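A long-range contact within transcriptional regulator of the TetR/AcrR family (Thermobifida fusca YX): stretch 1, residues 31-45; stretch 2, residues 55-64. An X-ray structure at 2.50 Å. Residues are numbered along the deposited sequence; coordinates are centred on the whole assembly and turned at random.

Stretch 1 (31-45) DRRTQIIKVATELFR
Stretch 2 55-64: DDIADRIGFT

Two helices that cross steeply can be held together by little more than the fit of branched aliphatic side chains, and this TetR/AcrR-family regulator offers a compact example. Residues 31-45 are helical throughout most of their length, with phi/psi near -64/-42, and their helix runs on beyond the stretch; residues 55-61 are the last part of a helix that begins earlier. The axes approach to 9.7 Å, with 116° between N-to-C directions, and the register is set by Ala 40 and Ile 57, whose CA atoms lie 5.9 Å apart.

Ile 57 is the knob. Its CA-to-CB bond points sideways, but chi1 m and chi2 t carry its end into a hole formed by Ile 36, Ala 40, Leu 43 and Phe 44. Ile 57 CD1 lies 3.8 Å from Ala 40 CB and 4.2 Å from Phe 44 CZ, meeting that ring (chi1 m, chi2 -40°) obliquely, while Ile 57 CG2 is 4.1 Å from Ile 36 CG2. Ile 36, Ala 40 and Ile 57 are buried, which suits apolar side chains. Leu 43, chi1 t and chi2 p, brings CD2 to 3.8 Å from Ile 57 CG1 and 4.0 Å from Arg 60 CG.

One turn on, Ile 61 points toward the first helix. Its chi1 is p, unlike the m of Ile 57, with chi2 t; Ile 61 CD1 reaches 3.5 Å from Ile 36 CG1 (Ile 36 is m, t), and Ile 61 CG2 packs tightly, 3.3 Å from Val 39 CG2. Val 39, chi1 t, also sets CG1 3.8 Å from Arg 60 CB (chi1 m).

Gly 62 then leaves the helix at phi/psi 85/41, a positive phi that favours glycine, and Phe 63 follows in extended conformation (-114/160). With chi1 -94° and chi2 51°, Phe 63 CZ lies 3.7 Å from Arg 32 CD (m, t, t), which sits at the ring edge, near its plane. Both arginines, partly exposed, contribute aliphatic carbons. No hydrogen bond links the modelled atoms, though Arg 60 stops at CG and Arg 32 lacks NH1 and NH2; 494 Å² is buried, largely by apolar packing.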

ATOM      1  N   ASP A  31     -29.776 -20.001   2.668  1.00 53.14           N
ATOM      2  CA  ASP A  31     -29.998 -20.940   3.810  1.00 52.83           C
ATOM      3  C   ASP A  31     -28.771 -21.866   4.080  1.00 51.97           C
ATOM      4  O   ASP A  31     -28.059 -21.676   5.076  1.00 51.77           O
ATOM      5  CB  ASP A  31     -31.327 -21.754   3.683  1.00 53.29           C
ATOM      6  CG  ASP A  31     -31.526 -22.416   2.297  1.00 55.24           C
ATOM      7  OD1 ASP A  31     -31.188 -21.781   1.277  1.00 60.83           O
ATOM      8  OD2 ASP A  31     -32.016 -23.564   2.228  1.00 59.39           O
ATOM      9  N   ARG A  32     -28.523 -22.824   3.181  1.00 51.23           N
ATOM     10  CA  ARG A  32     -27.397 -23.773   3.263  1.00 50.97           C
ATOM     11  C   ARG A  32     -26.084 -23.115   2.793  1.00 50.64           C
ATOM     12  O   ARG A  32     -25.007 -23.499   3.253  1.00 50.37           O
ATOM     13  CB  ARG A  32     -27.681 -25.007   2.388  1.00 50.60           C
ATOM     14  CG  ARG A  32     -28.952 -25.830   2.742  1.00 50.69           C
ATOM     15  CD  ARG A  32     -29.432 -26.602   1.498  1.00 51.53           C
ATOM     16  NE  ARG A  32     -30.520 -27.550   1.727  1.00 51.30           N
ATOM     17  CZ  ARG A  32     -31.077 -28.282   0.766  1.00 54.24           C
ATOM     18  N   ARG A  33     -26.189 -22.145   1.872  1.00 50.68           N
ATOM     19  CA  ARG A  33     -25.047 -21.391   1.324  1.00 50.59           C
ATOM     20  C   ARG A  33     -24.249 -20.702   2.438  1.00 50.63           C
ATOM     21  O   ARG A  33     -23.028 -20.858   2.494  1.00 51.06           O
ATOM     22  CB  ARG A  33     -25.522 -20.359   0.288  1.00 50.26           C
ATOM     23  CG  ARG A  33     -24.419 -19.750  -0.552  1.00 50.82           C
ATOM     24  CD  ARG A  33     -24.979 -18.814  -1.624  1.00 51.35           C
ATOM     25  NE  ARG A  33     -23.984 -18.493  -2.657  1.00 50.79           N
ATOM     26  CZ  ARG A  33     -23.037 -17.546  -2.582  1.00 50.69           C
ATOM     27  NH1 ARG A  33     -22.884 -16.769  -1.502  1.00 49.99           N
ATOM     28  NH2 ARG A  33     -22.209 -17.382  -3.614  1.00 51.91           N
ATOM     29  N   THR A  34     -24.950 -19.958   3.311  1.00 50.23           N
ATOM     30  CA  THR A  34     -24.349 -19.310   4.509  1.00 50.18           C
ATOM     31  C   THR A  34     -23.723 -20.351   5.450  1.00 49.70           C
ATOM     32  O   THR A  34     -22.666 -20.102   6.035  1.00 50.11           O
ATOM     33  CB  THR A  34     -25.388 -18.485   5.323  1.00 50.02           C
ATOM     34  OG1 THR A  34     -25.854 -17.392   4.530  1.00 49.38           O
ATOM     35  CG2 THR A  34     -24.784 -17.932   6.621  1.00 49.56           C
ATOM     36  N   GLN A  35     -24.394 -21.497   5.586  1.00 49.06           N
ATOM     37  CA  GLN A  35     -23.887 -22.622   6.375  1.00 48.81           C
ATOM     38  C   GLN A  35     -22.595 -23.148   5.722  1.00 48.30           C
ATOM     39  O   GLN A  35     -21.632 -23.449   6.431  1.00 48.54           O
ATOM     40  CB  GLN A  35     -24.939 -23.744   6.506  1.00 49.33           C
ATOM     41  CG  GLN A  35     -24.761 -24.628   7.729  1.00 52.24           C
ATOM     42  N   ILE A  36     -22.581 -23.221   4.383  1.00 47.26           N
ATOM     43  CA  ILE A  36     -21.400 -23.640   3.615  1.00 47.25           C
ATOM     44  C   ILE A  36     -20.239 -22.634   3.733  1.00 47.23           C
ATOM     45  O   ILE A  36     -19.081 -23.052   3.886  1.00 48.01           O
ATOM     46  CB  ILE A  36     -21.737 -23.927   2.117  1.00 47.26           C
ATOM     47  CG1 ILE A  36     -22.590 -25.192   1.997  1.00 46.06           C
ATOM     48  CG2 ILE A  36     -20.466 -24.157   1.294  1.00 47.02           C
ATOM     49  CD1 ILE A  36     -23.311 -25.306   0.676  1.00 46.72           C
ATOM     50  N   ILE A  37     -20.535 -21.334   3.666  1.00 46.43           N
ATOM     51  CA  ILE A  37     -19.489 -20.296   3.824  1.00 46.28           C
ATOM     52  C   ILE A  37     -18.874 -20.333   5.244  1.00 45.48           C
ATOM     53  O   ILE A  37     -17.653 -20.261   5.388  1.00 45.47           O
ATOM     54  CB  ILE A  37     -20.005 -18.850   3.484  1.00 46.72           C
ATOM     55  CG1 ILE A  37     -20.401 -18.729   2.003  1.00 46.61           C
ATOM     56  CG2 ILE A  37     -18.922 -17.793   3.788  1.00 46.21           C
ATOM     57  CD1 ILE A  37     -21.207 -17.466   1.681  1.00 45.25           C
ATOM     58  N   LYS A  38     -19.726 -20.462   6.261  1.00 45.06           N
ATOM     59  CA  LYS A  38     -19.297 -20.522   7.670  1.00 45.58           C
ATOM     60  C   LYS A  38     -18.450 -21.770   7.954  1.00 45.77           C
ATOM     61  O   LYS A  38     -17.371 -21.675   8.564  1.00 45.22           O
ATOM     62  CB  LYS A  38     -20.511 -20.476   8.612  1.00 45.32           C
ATOM     63  N   VAL A  39     -18.937 -22.928   7.497  1.00 45.89           N
ATOM     64  CA  VAL A  39     -18.216 -24.199   7.645  1.00 45.89           C
ATOM     65  C   VAL A  39     -16.854 -24.159   6.906  1.00 46.21           C
ATOM     66  O   VAL A  39     -15.849 -24.616   7.455  1.00 46.34           O
ATOM     67  CB  VAL A  39     -19.100 -25.410   7.210  1.00 46.06           C
ATOM     68  CG1 VAL A  39     -18.271 -26.702   7.082  1.00 45.05           C
ATOM     69  CG2 VAL A  39     -20.266 -25.596   8.202  1.00 44.51           C
ATOM     70  N   ALA A  40     -16.834 -23.595   5.690  1.00 46.12           N
ATOM     71  CA  ALA A  40     -15.598 -23.438   4.898  1.00 46.30           C
ATOM     72  C   ALA A  40     -14.589 -22.495   5.587  1.00 46.49           C
ATOM     73  O   ALA A  40     -13.390 -22.780   5.579  1.00 46.47           O
ATOM     74  CB  ALA A  40     -15.912 -22.939   3.484  1.00 45.82           C
ATOM     75  N   THR A  41     -15.088 -21.397   6.176  1.00 46.54           N
ATOM     76  CA  THR A  41     -14.272 -20.417   6.940  1.00 47.30           C
ATOM     77  C   THR A  41     -13.604 -21.068   8.167  1.00 47.76           C
ATOM     78  O   THR A  41     -12.399 -20.884   8.385  1.00 47.93           O
ATOM     79  CB  THR A  41     -15.120 -19.190   7.428  1.00 47.05           C
ATOM     80  OG1 THR A  41     -15.745 -18.546   6.304  1.00 47.89           O
ATOM     81  CG2 THR A  41     -14.248 -18.171   8.178  1.00 45.57           C
ATOM     82  N   GLU A  42     -14.400 -21.796   8.959  1.00 48.35           N
ATOM     83  CA  GLU A  42     -13.907 -22.554  10.128  1.00 48.98           C
ATOM     84  C   GLU A  42     -12.872 -23.600   9.718  1.00 49.17           C
ATOM     85  O   GLU A  42     -11.841 -23.745  10.374  1.00 49.96           O
ATOM     86  CB  GLU A  42     -15.066 -23.255  10.861  1.00 48.90           C
ATOM     87  CG  GLU A  42     -16.033 -22.281  11.581  1.00 51.72           C
ATOM     88  CD  GLU A  42     -17.368 -22.903  12.057  1.00 52.17           C
ATOM     89  OE1 GLU A  42     -17.684 -24.068  11.712  1.00 59.97           O
ATOM     90  OE2 GLU A  42     -18.122 -22.197  12.775  1.00 58.71           O
ATOM     91  N   LEU A  43     -13.145 -24.292   8.614  1.00 49.28           N
ATOM     92  CA  LEU A  43     -12.279 -25.358   8.101  1.00 49.52           C
ATOM     93  C   LEU A  43     -10.968 -24.804   7.499  1.00 49.91           C
ATOM     94  O   LEU A  43      -9.920 -25.425   7.673  1.00 49.70           O
ATOM     95  CB  LEU A  43     -13.069 -26.228   7.101  1.00 49.85           C
ATOM     96  CG  LEU A  43     -12.663 -27.651   6.725  1.00 49.54           C
ATOM     97  CD1 LEU A  43     -12.522 -28.556   7.951  1.00 49.69           C
ATOM     98  CD2 LEU A  43     -13.719 -28.216   5.769  1.00 48.94           C
ATOM     99  N   PHE A  44     -11.011 -23.655   6.804  1.00 50.33           N
ATOM    100  CA  PHE A  44      -9.767 -23.006   6.299  1.00 50.32           C
ATOM    101  C   PHE A  44      -8.890 -22.452   7.439  1.00 50.51           C
ATOM    102  O   PHE A  44      -7.662 -22.380   7.295  1.00 50.17           O
ATOM    103  CB  PHE A  44     -10.019 -21.877   5.279  1.00 49.89           C
ATOM    104  CG  PHE A  44     -10.714 -22.309   3.991  1.00 51.23           C
ATOM    105  CD1 PHE A  44     -10.398 -23.522   3.335  1.00 50.17           C
ATOM    106  CD2 PHE A  44     -11.630 -21.434   3.373  1.00 50.68           C
ATOM    107  CE1 PHE A  44     -11.034 -23.878   2.128  1.00 48.32           C
ATOM    108  CE2 PHE A  44     -12.262 -21.780   2.173  1.00 50.51           C
ATOM    109  CZ  PHE A  44     -11.963 -23.007   1.547  1.00 49.17           C
ATOM    110  N   ARG A  45      -9.517 -22.055   8.550  1.00 50.83           N
ATOM    111  CA  ARG A  45      -8.793 -21.577   9.730  1.00 51.24           C
ATOM    112  C   ARG A  45      -8.042 -22.734  10.407  1.00 51.33           C
ATOM    113  O   ARG A  45      -6.811 -22.736  10.440  1.00 51.04           O
ATOM    114  CB  ARG A  45      -9.752 -20.906  10.725  1.00 51.32           C
ATOM    115  N   ASP A  55     -14.434 -31.729  -1.073  1.00 40.26           N
ATOM    116  CA  ASP A  55     -14.840 -33.012  -0.447  1.00 40.21           C
ATOM    117  C   ASP A  55     -14.885 -32.915   1.084  1.00 38.82           C
ATOM    118  O   ASP A  55     -15.772 -33.489   1.710  1.00 38.26           O
ATOM    119  CB  ASP A  55     -13.853 -34.120  -0.833  1.00 40.99           C
ATOM    120  CG  ASP A  55     -13.811 -34.361  -2.321  1.00 45.60           C
ATOM    121  OD1 ASP A  55     -14.734 -35.041  -2.822  1.00 50.98           O
ATOM    122  OD2 ASP A  55     -12.852 -33.872  -2.977  1.00 51.34           O
ATOM    123  N   ASP A  56     -13.904 -32.211   1.666  1.00 38.43           N
ATOM    124  CA  ASP A  56     -13.825 -31.964   3.118  1.00 38.62           C
ATOM    125  C   ASP A  56     -14.986 -31.091   3.624  1.00 38.15           C
ATOM    126  O   ASP A  56     -15.570 -31.397   4.671  1.00 37.22           O
ATOM    127  CB  ASP A  56     -12.501 -31.278   3.496  1.00 38.94           C
ATOM    128  CG  ASP A  56     -11.270 -32.150   3.235  1.00 41.27           C
ATOM    129  OD1 ASP A  56     -11.338 -33.383   3.436  1.00 45.91           O
ATOM    130  OD2 ASP A  56     -10.221 -31.579   2.853  1.00 40.01           O
ATOM    131  N   ILE A  57     -15.306 -30.022   2.880  1.00 38.08           N
ATOM    132  CA  ILE A  57     -16.412 -29.084   3.216  1.00 38.51           C
ATOM    133  C   ILE A  57     -17.750 -29.826   3.168  1.00 37.87           C
ATOM    134  O   ILE A  57     -18.538 -29.720   4.102  1.00 37.35           O
ATOM    135  CB  ILE A  57     -16.443 -27.827   2.278  1.00 38.99           C
ATOM    136  CG1 ILE A  57     -15.167 -26.980   2.457  1.00 39.77           C
ATOM    137  CG2 ILE A  57     -17.679 -26.956   2.554  1.00 37.69           C
ATOM    138  CD1 ILE A  57     -14.943 -25.938   1.351  1.00 38.76           C
ATOM    139  N   ALA A  58     -17.968 -30.574   2.079  1.00 38.22           N
ATOM    140  CA  ALA A  58     -19.154 -31.440   1.889  1.00 38.44           C
ATOM    141  C   ALA A  58     -19.315 -32.470   3.015  1.00 38.67           C
ATOM    142  O   ALA A  58     -20.437 -32.745   3.437  1.00 38.10           O
ATOM    143  CB  ALA A  58     -19.082 -32.166   0.542  1.00 37.47           C
ATOM    144  N   ASP A  59     -18.196 -33.035   3.474  1.00 39.77           N
ATOM    145  CA  ASP A  59     -18.184 -34.006   4.574  1.00 40.75           C
ATOM    146  C   ASP A  59     -18.691 -33.400   5.903  1.00 41.09           C
ATOM    147  O   ASP A  59     -19.615 -33.946   6.513  1.00 41.39           O
ATOM    148  CB  ASP A  59     -16.771 -34.585   4.767  1.00 41.16           C
ATOM    149  CG  ASP A  59     -16.732 -35.702   5.807  1.00 42.69           C
ATOM    150  OD1 ASP A  59     -17.374 -36.737   5.570  1.00 48.92           O
ATOM    151  OD2 ASP A  59     -16.058 -35.543   6.850  1.00 45.38           O
ATOM    152  N   ARG A  60     -18.118 -32.259   6.303  1.00 41.41           N
ATOM    153  CA  ARG A  60     -18.466 -31.569   7.579  1.00 42.04           C
ATOM    154  C   ARG A  60     -19.946 -31.169   7.736  1.00 42.08           C
ATOM    155  O   ARG A  60     -20.531 -31.365   8.804  1.00 42.56           O
ATOM    156  CB  ARG A  60     -17.574 -30.336   7.808  1.00 41.97           C
ATOM    157  CG  ARG A  60     -16.085 -30.647   7.922  1.00 45.38           C
ATOM    158  N   ILE A  61     -20.533 -30.581   6.696  1.00 42.41           N
ATOM    159  CA  ILE A  61     -21.978 -30.221   6.712  1.00 43.22           C
ATOM    160  C   ILE A  61     -22.907 -31.440   6.478  1.00 43.42           C
ATOM    161  O   ILE A  61     -24.112 -31.360   6.730  1.00 43.34           O
ATOM    162  CB  ILE A  61     -22.323 -29.067   5.720  1.00 43.04           C
ATOM    163  CG1 ILE A  61     -22.142 -29.479   4.246  1.00 42.84           C
ATOM    164  CG2 ILE A  61     -21.485 -27.839   6.047  1.00 43.63           C
ATOM    165  CD1 ILE A  61     -22.501 -28.402   3.274  1.00 44.28           C
ATOM    166  N   GLY A  62     -22.346 -32.543   5.976  1.00 43.86           N
ATOM    167  CA  GLY A  62     -23.098 -33.759   5.712  1.00 44.92           C
ATOM    168  C   GLY A  62     -23.797 -33.769   4.361  1.00 45.82           C
ATOM    169  O   GLY A  62     -24.938 -34.216   4.268  1.00 45.93           O
ATOM    170  N   PHE A  63     -23.111 -33.273   3.323  1.00 46.51           N
ATOM    171  CA  PHE A  63     -23.617 -33.202   1.935  1.00 46.74           C
ATOM    172  C   PHE A  63     -22.802 -34.106   1.026  1.00 46.03           C
ATOM    173  O   PHE A  63     -21.670 -34.472   1.350  1.00 45.90           O
ATOM    174  CB  PHE A  63     -23.574 -31.748   1.405  1.00 47.91           C
ATOM    175  CG  PHE A  63     -24.867 -30.988   1.591  1.00 50.49           C
ATOM    176  CD1 PHE A  63     -25.502 -30.942   2.844  1.00 52.60           C
ATOM    177  CD2 PHE A  63     -25.445 -30.288   0.514  1.00 53.28           C
ATOM    178  CE1 PHE A  63     -26.710 -30.241   3.022  1.00 53.14           C
ATOM    179  CE2 PHE A  63     -26.652 -29.574   0.674  1.00 53.32           C
ATOM    180  CZ  PHE A  63     -27.288 -29.553   1.934  1.00 53.98           C
ATOM    181  N   THR A  64     -23.391 -34.450  -0.114  1.00 45.53           N
ATOM    182  CA  THR A  64     -22.701 -35.238  -1.141  1.00 45.89           C
ATOM    183  C   THR A  64     -21.805 -34.281  -1.968  1.00 46.13           C
ATOM    184  O   THR A  64     -21.924 -33.051  -1.857  1.00 46.43           O
ATOM    185  CB  THR A  64     -23.711 -35.991  -2.066  1.00 45.59           C
ATOM    186  OG1 THR A  64     -24.494 -35.049  -2.806  1.00 46.87           O
ATOM    187  CG2 THR A  64     -24.661 -36.884  -1.251  1.00 44.80           C
TER